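Local coordinates for uncharacterized protein (Capnocytophaga ochracea, PDB 4W9R) that is of unknown function but has an alpha/beta-hydrolase fold and belongs to a putative esterase family, at residues P36-L41 with G118-E123; S52-Y57 with Q227-C232; N142-L147 with N169-Y174; H161-G166 with E203-H208. One frame throughout, in Å; residues are numbered along the deposited sequence.

Interaction 1: P36-L41 with G118-E123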
loop_
_atom_site.group_PDB
_atom_site.type_symbol
_atom_site.label_atom_id
_atom_site.label_comp_id
_atom_site.label_asym_id
_atom_site.label_seq_id
_atom_site.Cartn_x
_atom_site.Cartn_y
_atom_site.Cartn_z
ATOM N N PRO B 36 -3.035 -3.125 20.029
ATOM C CA PRO B 36 -4.296 -2.738 19.392
ATOM C C PRO B 36 -4.741 -3.809 18.405
ATOM O O PRO B 36 -3.893 -4.441 17.776
ATOM C CB PRO B 36 -3.948 -1.429 18.673
ATOM C CG PRO B 36 -2.695 -0.943 19.331
ATOM C CD PRO B 36 -1.950 -2.180 19.723
ATOM N N LEU B 37 -6.048 -4.010 18.277
ATOM C CA LEU B 37 -6.578 -5.044 17.395
ATOM C C LEU B 37 -7.159 -4.456 16.116
ATOM O O LEU B 37 -7.925 -3.494 16.155
ATOM C CB LEU B 37 -7.648 -5.863 18.120
ATOM C CG LEU B 37 -8.425 -6.882 17.285
ATOM C CD1 LEU B 37 -7.488 -7.919 16.688
ATOM C CD2 LEU B 37 -9.502 -7.551 18.125
ATOM N N ILE B 38 -6.787 -5.039 14.980
ATOM C CA ILE B 38 -7.376 -4.663 13.700
ATOM C C ILE B 38 -8.039 -5.869 13.045
ATOM O O ILE B 38 -7.380 -6.866 12.749
ATOM C CB ILE B 38 -6.332 -4.075 12.736
ATOM C CG1 ILE B 38 -5.770 -2.768 13.293
ATOM C CG2 ILE B 38 -6.949 -3.839 11.368
ATOM C CD1 ILE B 38 -4.764 -2.104 12.382
ATOM N N VAL B 39 -9.347 -5.775 12.828
ATOM C CA VAL B 39 -10.105 -6.857 12.210
ATOM C C VAL B 39 -10.335 -6.585 10.724
ATOM O O VAL B 39 -10.752 -5.491 10.345
ATOM C CB VAL B 39 -11.462 -7.062 12.914
ATOM C CG1 VAL B 39 -12.260 -8.163 12.238
ATOM C CG2 VAL B 39 -11.250 -7.382 14.387
ATOM N N VAL B 40 -10.054 -7.580 9.887
ATOM C CA VAL B 40 -10.244 -7.453 8.444
ATOM C C VAL B 40 -11.279 -8.453 7.928
ATOM O O VAL B 40 -11.059 -9.663 7.973
ATOM C CB VAL B 40 -8.923 -7.660 7.687
ATOM C CG1 VAL B 40 -9.136 -7.470 6.194
ATOM C CG2 VAL B 40 -7.863 -6.705 8.204
ATOM N N LEU B 41 -12.408 -7.940 7.444
ATOM C CA LEU B 41 -13.519 -8.782 7.000
ATOM C C LEU B 41 -13.314 -9.363 5.600
ATOM O O LEU B 41 -13.865 -10.408 5.253
ATOM C CB LEU B 41 -14.817 -7.979 7.037
ATOM C CG LEU B 41 -15.091 -7.252 8.352
ATOM C CD1 LEU B 41 -16.409 -6.499 8.284
ATOM C CD2 LEU B 41 -15.086 -8.233 9.512
ATOM N N GLY B 118 -9.786 -1.725 15.834
ATOM C CA GLY B 118 -10.273 -1.247 14.552
ATOM C C GLY B 118 -10.900 -2.307 13.667
ATOM O O GLY B 118 -10.777 -3.505 13.924
ATOM N N VAL B 119 -11.562 -1.860 12.604
ATOM C CA VAL B 119 -12.118 -2.768 11.610
ATOM C C VAL B 119 -11.923 -2.203 10.203
ATOM O O VAL B 119 -12.212 -1.035 9.939
ATOM C CB VAL B 119 -13.621 -3.050 11.867
ATOM C CG1 VAL B 119 -14.422 -1.755 11.932
ATOM C CG2 VAL B 119 -14.182 -3.983 10.802
ATOM N N ILE B 120 -11.414 -3.038 9.303
ATOM C CA ILE B 120 -11.193 -2.637 7.922
ATOM C C ILE B 120 -11.979 -3.543 6.985
ATOM O O ILE B 120 -11.901 -4.768 7.085
ATOM C CB ILE B 120 -9.701 -2.687 7.543
ATOM C CG1 ILE B 120 -8.882 -1.792 8.474
ATOM C CG2 ILE B 120 -9.502 -2.270 6.093
ATOM C CD1 ILE B 120 -7.402 -1.787 8.162
ATOM N N ALA B 121 -12.740 -2.939 6.079
ATOM C CA ALA B 121 -13.550 -3.705 5.143
ATOM C C ALA B 121 -13.739 -2.962 3.827
ATOM O O ALA B 121 -13.555 -1.746 3.757
ATOM C CB ALA B 121 -14.897 -4.036 5.762
ATOM N N SER B 122 -14.105 -3.701 2.784
ATOM C CA SER B 122 -14.334 -3.109 1.473
ATOM C C SER B 122 -15.636 -3.606 0.846
ATOM O O SER B 122 -16.177 -4.635 1.255
ATOM C CB SER B 122 -13.156 -3.403 0.539
ATOM O OG SER B 122 -13.059 -4.786 0.250
ATOM N N GLU B 123 -16.125 -2.861 -0.144
ATOM C CA GLU B 123 -17.360 -3.192 -0.859
ATOM C C GLU B 123 -18.554 -3.323 0.088
ATOM O O GLU B 123 -18.801 -2.438 0.905
ATOM C CB GLU B 123 -17.183 -4.474 -1.678
ATOM C CG GLU B 123 -16.338 -4.300 -2.939
ATOM C CD GLU B 123 -14.851 -4.197 -2.653
ATOM O OE1 GLU B 123 -14.301 -5.119 -2.012
ATOM O OE2 GLU B 123 -14.231 -3.195 -3.071
#

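Interaction 2: S52-Y57 with Q227-C232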
loop_
_atom_site.group_PDB
_atom_site.type_symbol
_atom_site.label_atom_id
_atom_site.label_comp_id
_atom_site.label_asym_id
_atom_site.label_seq_id
_atom_site.Cartn_x
_atom_site.Cartn_y
_atom_site.Cartn_z
ATOM N N SER B 52 1.215 -6.098 5.930
ATOM C CA SER B 52 2.496 -5.586 5.457
ATOM C C SER B 52 2.666 -4.103 5.786
ATOM O O SER B 52 3.774 -3.649 6.066
ATOM C CB SER B 52 2.645 -5.806 3.951
ATOM O OG SER B 52 1.730 -5.003 3.226
HETATM N N MSE B 53 1.569 -3.352 5.753
HETATM C CA MSE B 53 1.642 -1.915 5.998
HETATM C C MSE B 53 1.739 -1.564 7.486
HETATM O O MSE B 53 2.331 -0.546 7.838
HETATM C CB MSE B 53 0.443 -1.203 5.362
HETATM C CG MSE B 53 0.493 -1.171 3.834
HETATM SE SE MSE B 53 -0.926 -0.116 2.999
HETATM C CE MSE B 53 -0.874 -0.876 1.204
ATOM N N VAL B 54 1.178 -2.395 8.361
ATOM C CA VAL B 54 1.297 -2.124 9.795
ATOM C C VAL B 54 2.694 -2.502 10.284
ATOM O O VAL B 54 3.198 -1.923 11.246
ATOM C CB VAL B 54 0.225 -2.868 10.638
ATOM C CG1 VAL B 54 -1.176 -2.431 10.227
ATOM C CG2 VAL B 54 0.377 -4.373 10.524
ATOM N N ARG B 55 3.323 -3.461 9.612
ATOM C CA ARG B 55 4.709 -3.812 9.900
ATOM C C ARG B 55 5.632 -2.718 9.383
ATOM O O ARG B 55 6.632 -2.376 10.014
ATOM C CB ARG B 55 5.075 -5.155 9.270
ATOM C CG ARG B 55 4.355 -6.341 9.876
ATOM C CD ARG B 55 4.667 -7.625 9.121
ATOM N NE ARG B 55 6.104 -7.853 9.001
ATOM C CZ ARG B 55 6.841 -8.468 9.920
ATOM N NH1 ARG B 55 6.278 -8.918 11.033
ATOM N NH2 ARG B 55 8.142 -8.633 9.726
ATOM N N TYR B 56 5.278 -2.181 8.221
ATOM C CA TYR B 56 6.004 -1.087 7.593
ATOM C C TYR B 56 6.053 0.133 8.508
ATOM O O TYR B 56 7.127 0.651 8.812
ATOM C CB TYR B 56 5.344 -0.746 6.255
ATOM C CG TYR B 56 5.870 0.482 5.545
ATOM C CD1 TYR B 56 6.947 0.397 4.671
ATOM C CD2 TYR B 56 5.258 1.718 5.712
ATOM C CE1 TYR B 56 7.414 1.514 4.005
ATOM C CE2 TYR B 56 5.719 2.839 5.054
ATOM C CZ TYR B 56 6.795 2.732 4.201
ATOM O OH TYR B 56 7.250 3.850 3.546
ATOM N N TYR B 57 4.883 0.580 8.952
ATOM C CA TYR B 57 4.782 1.730 9.841
ATOM C C TYR B 57 5.458 1.479 11.185
ATOM O O TYR B 57 6.002 2.399 11.796
ATOM C CB TYR B 57 3.315 2.102 10.059
ATOM C CG TYR B 57 2.690 2.836 8.895
ATOM C CD1 TYR B 57 3.380 3.845 8.236
ATOM C CD2 TYR B 57 1.411 2.519 8.453
ATOM C CE1 TYR B 57 2.813 4.522 7.171
ATOM C CE2 TYR B 57 0.836 3.190 7.388
ATOM C CZ TYR B 57 1.541 4.192 6.752
ATOM O OH TYR B 57 0.977 4.864 5.693
ATOM N N GLN B 227 -3.335 5.637 4.034
ATOM C CA GLN B 227 -3.751 6.908 4.612
ATOM C C GLN B 227 -4.424 6.724 5.967
ATOM O O GLN B 227 -4.122 7.446 6.917
ATOM C CB GLN B 227 -4.694 7.644 3.659
ATOM C CG GLN B 227 -4.020 8.169 2.404
ATOM C CD GLN B 227 -4.956 8.989 1.539
ATOM O OE1 GLN B 227 -6.111 9.224 1.900
ATOM N NE2 GLN B 227 -4.460 9.433 0.391
ATOM N N ALA B 228 -5.333 5.756 6.050
ATOM C CA ALA B 228 -6.107 5.528 7.267
ATOM C C ALA B 228 -5.208 5.186 8.449
ATOM O O ALA B 228 -5.342 5.765 9.527
ATOM C CB ALA B 228 -7.130 4.428 7.044
ATOM N N LEU B 229 -4.290 4.248 8.240
ATOM C CA LEU B 229 -3.341 3.860 9.279
ATOM C C LEU B 229 -2.437 5.022 9.670
ATOM O O LEU B 229 -2.096 5.188 10.841
ATOM C CB LEU B 229 -2.490 2.679 8.815
ATOM C CG LEU B 229 -3.216 1.354 8.588
ATOM C CD1 LEU B 229 -2.258 0.330 8.010
ATOM C CD2 LEU B 229 -3.830 0.852 9.887
ATOM N N ASP B 230 -2.052 5.822 8.681
ATOM C CA ASP B 230 -1.162 6.952 8.908
ATOM C C ASP B 230 -1.785 7.982 9.842
ATOM O O ASP B 230 -1.147 8.437 10.791
ATOM C CB ASP B 230 -0.795 7.616 7.580
ATOM C CG ASP B 230 0.144 8.793 7.758
ATOM O OD1 ASP B 230 1.167 8.637 8.459
ATOM O OD2 ASP B 230 -0.143 9.875 7.201
HETATM N N MSE B 231 -3.035 8.341 9.571
HETATM C CA MSE B 231 -3.709 9.401 10.315
HETATM C C MSE B 231 -4.218 8.946 11.678
HETATM O O MSE B 231 -4.169 9.703 12.647
HETATM C CB MSE B 231 -4.869 9.958 9.493
HETATM C CG MSE B 231 -4.426 10.729 8.264
HETATM SE SE MSE B 231 -5.929 11.308 7.178
HETATM C CE MSE B 231 -6.674 9.558 6.792
ATOM N N CYS B 232 -4.710 7.715 11.746
ATOM C CA CYS B 232 -5.274 7.185 12.982
ATOM C C CYS B 232 -4.211 7.046 14.070
ATOM O O CYS B 232 -4.441 7.394 15.229
ATOM C CB CYS B 232 -5.943 5.835 12.721
ATOM S SG CYS B 232 -6.711 5.084 14.173
#

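Interaction 3: N142-L147 with N169-Y174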
loop_
_atom_site.group_PDB
_atom_site.type_symbol
_atom_site.label_atom_id
_atom_site.label_comp_id
_atom_site.label_asym_id
_atom_site.label_seq_id
_atom_site.Cartn_x
_atom_site.Cartn_y
_atom_site.Cartn_z
ATOM N N ASN B 142 -13.279 1.360 17.693
ATOM C CA ASN B 142 -12.993 2.785 17.787
ATOM C C ASN B 142 -12.438 3.308 16.474
ATOM O O ASN B 142 -12.276 4.514 16.286
ATOM C CB ASN B 142 -12.009 3.054 18.922
ATOM C CG ASN B 142 -12.355 2.286 20.177
ATOM O OD1 ASN B 142 -11.636 1.372 20.575
ATOM N ND2 ASN B 142 -13.467 2.651 20.805
HETATM N N MSE B 143 -12.147 2.379 15.569
HETATM C CA MSE B 143 -11.609 2.709 14.259
HETATM C C MSE B 143 -12.380 1.970 13.173
HETATM O O MSE B 143 -12.454 0.742 13.176
HETATM C CB MSE B 143 -10.123 2.360 14.185
HETATM C CG MSE B 143 -9.459 2.737 12.869
HETATM SE SE MSE B 143 -7.671 1.975 12.671
HETATM C CE MSE B 143 -8.145 0.184 12.061
ATOM N N ILE B 144 -12.963 2.724 12.249
ATOM C CA ILE B 144 -13.706 2.133 11.146
ATOM C C ILE B 144 -13.167 2.634 9.812
ATOM O O ILE B 144 -13.186 3.834 9.532
ATOM C CB ILE B 144 -15.210 2.446 11.242
ATOM C CG1 ILE B 144 -15.777 1.920 12.562
ATOM C CG2 ILE B 144 -15.957 1.844 10.061
ATOM C CD1 ILE B 144 -17.249 2.200 12.752
ATOM N N VAL B 145 -12.666 1.710 9.001
ATOM C CA VAL B 145 -12.162 2.053 7.681
ATOM C C VAL B 145 -13.020 1.402 6.604
ATOM O O VAL B 145 -13.007 0.181 6.439
ATOM C CB VAL B 145 -10.694 1.621 7.505
ATOM C CG1 VAL B 145 -10.188 2.016 6.131
ATOM C CG2 VAL B 145 -9.830 2.240 8.593
ATOM N N SER B 146 -13.761 2.226 5.873
ATOM C CA SER B 146 -14.653 1.740 4.829
ATOM C C SER B 146 -14.080 2.060 3.453
ATOM O O SER B 146 -14.038 3.219 3.043
ATOM C CB SER B 146 -16.044 2.357 4.994
ATOM O OG SER B 146 -16.941 1.878 4.009
ATOM N N LEU B 147 -13.650 1.026 2.738
ATOM C CA LEU B 147 -12.978 1.210 1.457
ATOM C C LEU B 147 -13.864 0.797 0.292
ATOM O O LEU B 147 -14.230 -0.367 0.175
ATOM C CB LEU B 147 -11.676 0.413 1.428
ATOM C CG LEU B 147 -10.696 0.720 2.558
ATOM C CD1 LEU B 147 -9.541 -0.261 2.523
ATOM C CD2 LEU B 147 -10.196 2.153 2.455
ATOM N N ASN B 169 -15.120 8.002 24.135
ATOM C CA ASN B 169 -13.709 8.370 24.052
ATOM C C ASN B 169 -13.285 8.915 22.689
ATOM O O ASN B 169 -13.125 10.125 22.523
ATOM C CB ASN B 169 -12.837 7.163 24.407
ATOM C CG ASN B 169 -11.352 7.479 24.360
ATOM O OD1 ASN B 169 -10.942 8.625 24.546
ATOM N ND2 ASN B 169 -10.538 6.459 24.110
ATOM N N ARG B 170 -13.119 8.030 21.712
ATOM C CA ARG B 170 -12.684 8.456 20.386
ATOM C C ARG B 170 -13.208 7.545 19.282
ATOM O O ARG B 170 -13.293 6.328 19.451
ATOM C CB ARG B 170 -11.155 8.518 20.327
ATOM C CG ARG B 170 -10.588 8.944 18.976
ATOM C CD ARG B 170 -9.085 9.134 19.052
ATOM N NE ARG B 170 -8.496 9.505 17.767
ATOM C CZ ARG B 170 -7.820 8.669 16.987
ATOM N NH1 ARG B 170 -7.643 7.407 17.356
ATOM N NH2 ARG B 170 -7.316 9.093 15.837
ATOM N N LEU B 171 -13.549 8.146 18.147
ATOM C CA LEU B 171 -13.936 7.389 16.966
ATOM C C LEU B 171 -13.203 7.906 15.737
ATOM O O LEU B 171 -13.361 9.065 15.351
ATOM C CB LEU B 171 -15.446 7.460 16.743
ATOM C CG LEU B 171 -15.929 6.833 15.433
ATOM C CD1 LEU B 171 -15.531 5.363 15.353
ATOM C CD2 LEU B 171 -17.431 6.999 15.277
ATOM N N PHE B 172 -12.398 7.041 15.131
ATOM C CA PHE B 172 -11.727 7.375 13.882
ATOM C C PHE B 172 -12.464 6.730 12.717
ATOM O O PHE B 172 -12.508 5.505 12.604
ATOM C CB PHE B 172 -10.266 6.921 13.907
ATOM C CG PHE B 172 -9.509 7.249 12.651
ATOM C CD1 PHE B 172 -8.874 8.473 12.509
ATOM C CD2 PHE B 172 -9.430 6.335 11.611
ATOM C CE1 PHE B 172 -8.176 8.780 11.355
ATOM C CE2 PHE B 172 -8.733 6.638 10.453
ATOM C CZ PHE B 172 -8.106 7.861 10.326
ATOM N N TYR B 173 -13.044 7.557 11.852
ATOM C CA TYR B 173 -13.771 7.045 10.699
ATOM C C TYR B 173 -13.115 7.472 9.393
ATOM O O TYR B 173 -12.851 8.655 9.177
ATOM C CB TYR B 173 -15.228 7.508 10.726
ATOM C CG TYR B 173 -16.046 6.979 9.569
ATOM C CD1 TYR B 173 -16.557 5.688 9.589
ATOM C CD2 TYR B 173 -16.300 7.766 8.452
ATOM C CE1 TYR B 173 -17.300 5.197 8.534
ATOM C CE2 TYR B 173 -17.043 7.284 7.392
ATOM C CZ TYR B 173 -17.541 5.999 7.438
ATOM O OH TYR B 173 -18.282 5.515 6.385
ATOM N N TYR B 174 -12.862 6.499 8.523
ATOM C CA TYR B 174 -12.255 6.766 7.225
ATOM C C TYR B 174 -13.028 6.078 6.109
ATOM O O TYR B 174 -13.199 4.859 6.122
ATOM C CB TYR B 174 -10.795 6.310 7.208
ATOM C CG TYR B 174 -10.078 6.580 5.903
ATOM C CD1 TYR B 174 -10.057 5.634 4.886
ATOM C CD2 TYR B 174 -9.419 7.780 5.691
ATOM C CE1 TYR B 174 -9.402 5.880 3.692
ATOM C CE2 TYR B 174 -8.759 8.034 4.502
ATOM C CZ TYR B 174 -8.753 7.082 3.508
ATOM O OH TYR B 174 -8.097 7.337 2.325
#

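Interaction 4: H161-G166 with E203-H208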
loop_
_atom_site.group_PDB
_atom_site.type_symbol
_atom_site.label_atom_id
_atom_site.label_comp_id
_atom_site.label_asym_id
_atom_site.label_seq_id
_atom_site.Cartn_x
_atom_site.Cartn_y
_atom_site.Cartn_z
ATOM N N HIS B 161 -26.640 11.385 12.483
ATOM C CA HIS B 161 -27.035 11.587 13.872
ATOM C C HIS B 161 -26.044 10.932 14.826
ATOM O O HIS B 161 -25.749 11.470 15.894
ATOM C CB HIS B 161 -28.442 11.039 14.113
ATOM C CG HIS B 161 -29.505 11.747 13.334
ATOM N ND1 HIS B 161 -30.672 11.132 12.935
ATOM C CD2 HIS B 161 -29.579 13.021 12.882
ATOM C CE1 HIS B 161 -31.416 11.995 12.268
ATOM N NE2 HIS B 161 -30.777 13.149 12.223
ATOM N N ALA B 162 -25.529 9.771 14.433
ATOM C CA ALA B 162 -24.572 9.042 15.257
ATOM C C ALA B 162 -23.256 9.805 15.370
ATOM O O ALA B 162 -22.652 9.861 16.443
ATOM C CB ALA B 162 -24.334 7.653 14.691
ATOM N N LEU B 163 -22.818 10.392 14.260
ATOM C CA LEU B 163 -21.592 11.183 14.242
ATOM C C LEU B 163 -21.741 12.452 15.069
ATOM O O LEU B 163 -20.787 12.908 15.699
ATOM C CB LEU B 163 -21.205 11.542 12.807
ATOM C CG LEU B 163 -20.636 10.420 11.940
ATOM C CD1 LEU B 163 -20.407 10.921 10.528
ATOM C CD2 LEU B 163 -19.342 9.892 12.539
ATOM N N ALA B 164 -22.941 13.021 15.056
ATOM C CA ALA B 164 -23.216 14.242 15.801
ATOM C C ALA B 164 -23.282 13.965 17.300
ATOM O O ALA B 164 -22.933 14.820 18.114
ATOM C CB ALA B 164 -24.512 14.874 15.317
ATOM N N ALA B 165 -23.732 12.765 17.657
ATOM C CA ALA B 165 -23.843 12.373 19.058
ATOM C C ALA B 165 -22.470 12.112 19.666
ATOM O O ALA B 165 -22.200 12.495 20.806
ATOM C CB ALA B 165 -24.725 11.143 19.194
ATOM N N GLY B 166 -21.606 11.456 18.900
ATOM C CA GLY B 166 -20.255 11.182 19.346
ATOM C C GLY B 166 -20.124 9.895 20.136
ATOM O O GLY B 166 -21.071 9.119 20.253
ATOM N N GLU B 203 -16.972 16.420 18.567
ATOM C CA GLU B 203 -15.532 16.600 18.754
ATOM C C GLU B 203 -14.795 15.296 19.063
ATOM O O GLU B 203 -13.590 15.190 18.832
ATOM C CB GLU B 203 -15.273 17.624 19.866
ATOM C CG GLU B 203 -15.880 17.266 21.217
ATOM C CD GLU B 203 -14.935 16.467 22.095
ATOM O OE1 GLU B 203 -13.725 16.426 21.787
ATOM O OE2 GLU B 203 -15.401 15.880 23.094
ATOM N N SER B 204 -15.516 14.305 19.579
ATOM C CA SER B 204 -14.913 13.020 19.920
ATOM C C SER B 204 -14.651 12.173 18.678
ATOM O O SER B 204 -14.013 11.120 18.754
ATOM C CB SER B 204 -15.807 12.247 20.890
ATOM O OG SER B 204 -17.034 11.889 20.277
ATOM N N VAL B 205 -15.147 12.636 17.536
ATOM C CA VAL B 205 -15.028 11.887 16.294
ATOM C C VAL B 205 -14.061 12.544 15.315
ATOM O O VAL B 205 -14.167 13.734 15.025
ATOM C CB VAL B 205 -16.400 11.730 15.610
ATOM C CG1 VAL B 205 -16.253 11.042 14.263
ATOM C CG2 VAL B 205 -17.354 10.963 16.511
ATOM N N GLU B 206 -13.114 11.757 14.812
ATOM C CA GLU B 206 -12.230 12.208 13.747
ATOM C C GLU B 206 -12.701 11.606 12.427
ATOM O O GLU B 206 -12.601 10.397 12.214
ATOM C CB GLU B 206 -10.782 11.818 14.042
ATOM C CG GLU B 206 -9.775 12.320 13.020
ATOM C CD GLU B 206 -8.345 12.004 13.416
ATOM O OE1 GLU B 206 -8.121 11.632 14.589
ATOM O OE2 GLU B 206 -7.446 12.126 12.557
ATOM N N TYR B 207 -13.218 12.458 11.548
ATOM C CA TYR B 207 -13.858 12.009 10.316
ATOM C C TYR B 207 -13.007 12.302 9.084
ATOM O O TYR B 207 -12.550 13.428 8.888
ATOM C CB TYR B 207 -15.232 12.672 10.171
ATOM C CG TYR B 207 -15.995 12.290 8.921
ATOM C CD1 TYR B 207 -15.788 12.963 7.722
ATOM C CD2 TYR B 207 -16.936 11.269 8.943
ATOM C CE1 TYR B 207 -16.480 12.618 6.580
ATOM C CE2 TYR B 207 -17.640 10.922 7.805
ATOM C CZ TYR B 207 -17.408 11.601 6.628
ATOM O OH TYR B 207 -18.102 11.264 5.491
ATOM N N HIS B 208 -12.813 11.287 8.249
ATOM C CA HIS B 208 -12.072 11.456 7.005
ATOM C C HIS B 208 -12.775 10.786 5.831
ATOM O O HIS B 208 -13.036 9.584 5.857
ATOM C CB HIS B 208 -10.653 10.898 7.141
ATOM C CG HIS B 208 -9.801 11.643 8.120
ATOM N ND1 HIS B 208 -9.256 12.878 7.843
ATOM C CD2 HIS B 208 -9.399 11.326 9.374
ATOM C CE1 HIS B 208 -8.555 13.290 8.884
ATOM N NE2 HIS B 208 -8.626 12.367 9.826
#

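Interaction 1: P36-L41 with G118-E123
Residues 36-41 and 118-123 carry two neighbouring parallel strands in the central sheet of the alpha/beta-hydrolase fold. Their axes run 22° apart and come within 4.5 Å. Ile-120, Gly-118 and Leu-41 bury the most surface. Gly-118 opens the ladder. Its N-H points nearly along the C=O axis of Leu-37, with N to O at 2.6 Å. Its own carbonyl O receives Val-39 N at 2.9 Å, and here the donor stands above the carbonyl plane. Ile-120 is held to strand 35-40 by both its N and its O. Its N gives a nearly linear bond to Val-39 O at 2.7 Å, and its O takes a longer bond from Leu-41 N at 3.2 Å. The Ile-120 side chain lies on the same face as Ile-38 and Val-40. CG1 stands anti to its carbonyl carbon, and this carries CD1 to within 3.8 Å of Ile-38 CG2. The two isoleucines cross obliquely. Helix 43-59 covers this face, with Leu-46 on Val-40 and Val-50 on Ile-120. On the other face, Leu-41 leaves its strand and drops across the neighbour. Its CD1 meets Ala-121 CB at 3.8 Å, and its CG crosses Val-119 CG2. Strand 116-122 then turns sharply at Glu-123, with phi 57° and psi -130°. This is consistent with the nucleophile elbow of the fold, here with a glutamate at the turn. Glu-123 OE2 forms a salt bridge with Lys-221. The other oxygen, OE1, is met from above the carboxylate plane by Ser-122 OG at 2.6 Å.

Interaction 2: S52-Y57 with Q227-C232
The phenol ring of Tyr-57 reaches from helix 43-59 to helix 217-232 and meets it obliquely. CE2 rests on Leu-229 CB at 3.7 Å, with CD2 close behind. The same CE2 lies near the backbone N of Asp-230, 4.1 Å away. At the tip, OH sits 3.8 Å from Asp-230 CB. The side chains of Tyr-57 and Asp-230 cross at about a right angle, yet the ring and the carboxylate are only 26° from parallel. The CE1 side of Tyr-57 lies at the edge of the Tyr-56 ring, in its plane. The ring of Tyr-57 is fixed at its far end, because OH is hydrogen-bonded to Ala-226 O. Asp-230 turns its charge elsewhere: OD1 forms a salt bridge with Lys-237, and a bound acetate lies about 3 Å from the side chain.

Leu-229 leads the apolar contact. Its CG stands anti to the carbonyl carbon (chi1 -66°), so CD1 extends toward the facing helix. There it crosses Val-54 obliquely, CD1 to CG1 at 3.7 Å. CD1 also reaches Met-53 CB at 4.1 Å. Met-53 is a selenomethionine whose extended end leads away, and it packs on Met-53 of the second subunit. Ser-52 OG likewise bonds Ser-52 OG of that subunit, so the contact lies at the subunit interface.

The axes of segments 52-57 and 227-232 approach to 10.7 Å and cross at -38°. The first helix follows strand 35-40, the second strands 205-213 and 215-216. Two such helices side by side on one face of the central sheet are characteristic of the alpha/beta-hydrolase fold.

Interaction 3: N142-L147 with N169-Y174
Strands 143-149 and 171-180 are the parallel strands of a beta-alpha-beta unit, linked through helix 156-165. Their segments run 5° from parallel. The tight part is the ladder. Phe-172 N bonds Asn-142 O at 2.8 Å, and Ser-146 N bonds Tyr-174 O at 2.7 Å. Ile-144 is held twice between them, through N to Phe-172 O and through O to Tyr-174 N. All four donors arrive nearly along the C=O axis. Above the ladder, Tyr-174 and Val-145 lie side by side pointing the same way, with CD1 to CG1 at 3.8 Å. Met-143 and Phe-172 do likewise, CG to CD2 at 3.8 Å. The Tyr-174 OH is hydrogen-bonded to Gln-227. On the opposite face Tyr-173 crosses Ile-144, with Tyr-173 CD1 3.9 Å from Ile-144 CB. Tyr-173 OH bonds Asn-130.

The start of the strands is looser. Asn-142 O carries the first bond, with Leu-171 CD1 beside it, but the Asn-142 side chain and Arg-170 are partly exposed. The Arg-170 chain is extended as far as NE and ends in a salt bridge with Glu-206. Phe-172 CB overlies its guanidinium near the rim. At the other end, Leu-147 CD2 sits at the edge of the Tyr-174 ring, 4.0 Å from CE1.

Interaction 4: H161-G166 with E203-H208
Helix 156-165 ends at Gly-166, which leaves helical geometry with phi 87° and psi -173°, while the facing residues 205-208 run as an extended strand. The helix is still bonded at its last turn: Gly-166 N reaches Ala-162 O at 3.1 Å. The backbone angles of Gly-166 suit a residue without a side chain, and its bare CA lets Ser-204 come close. OG of Ser-204 lies 3.4 Å from that CA. It takes the crowded position between its own backbone N and carbonyl carbon. There OG is also hydrogen-bonded to His-202 ND1 and to Val-167 N, tying the turn after the helix to the approach of the strand.

Leu-163 carries the apolar part. Its two methyls fork over two side chains of one strand face. CD2 meets Val-205 CG1 at 3.7 Å, and CD1 meets Tyr-207 CD2 at 3.8 Å. Both side chains are crossed at about a right angle. Met-196 of helix 183-196 also packs on Leu-163 and Tyr-207. In the alpha/beta-hydrolase sheet, strand 205-213 is an outermost strand within this chain, and helix 156-165 covers one face of it. Val-205 CG2 turns to the helix end, 4.1 Å from Gly-166 CA and near Leu-163 O. The Tyr-207 ring meets CD1 obliquely, and its OH goes to Glu-193 OE1.

On the other face Glu-206 and His-208 pair. His-208 NE2 donates to Glu-206 OE2 at 3.0 Å, with an N-H...O angle of 168°. OE2 lies in the imidazole plane and uses its anti lone pair, while OE1 forms a salt bridge with Arg-170.

In the fold
Interactions 1 and 3 are sheet contacts. Both are buried ladders of backbone bonds, and they join because strands 116-122 and 143-149 are neighbours. Interaction 4 is carried to the sheet edge: strand 205-213 pairs with 171-180 of interaction 3, and its helix links the two strands of that contact. It rests on a leucine and the glycine that ends the helix, and Gly-166 and Tyr-207 are partly exposed. Interaction 2 has helices only and is purely side-chain packing between its segments. It lies on one face of the sheet, where Ile-38 of interaction 1 touches Leu-229 and Val-54. Its surroundings include the second subunit, which touches none of the other three contacts.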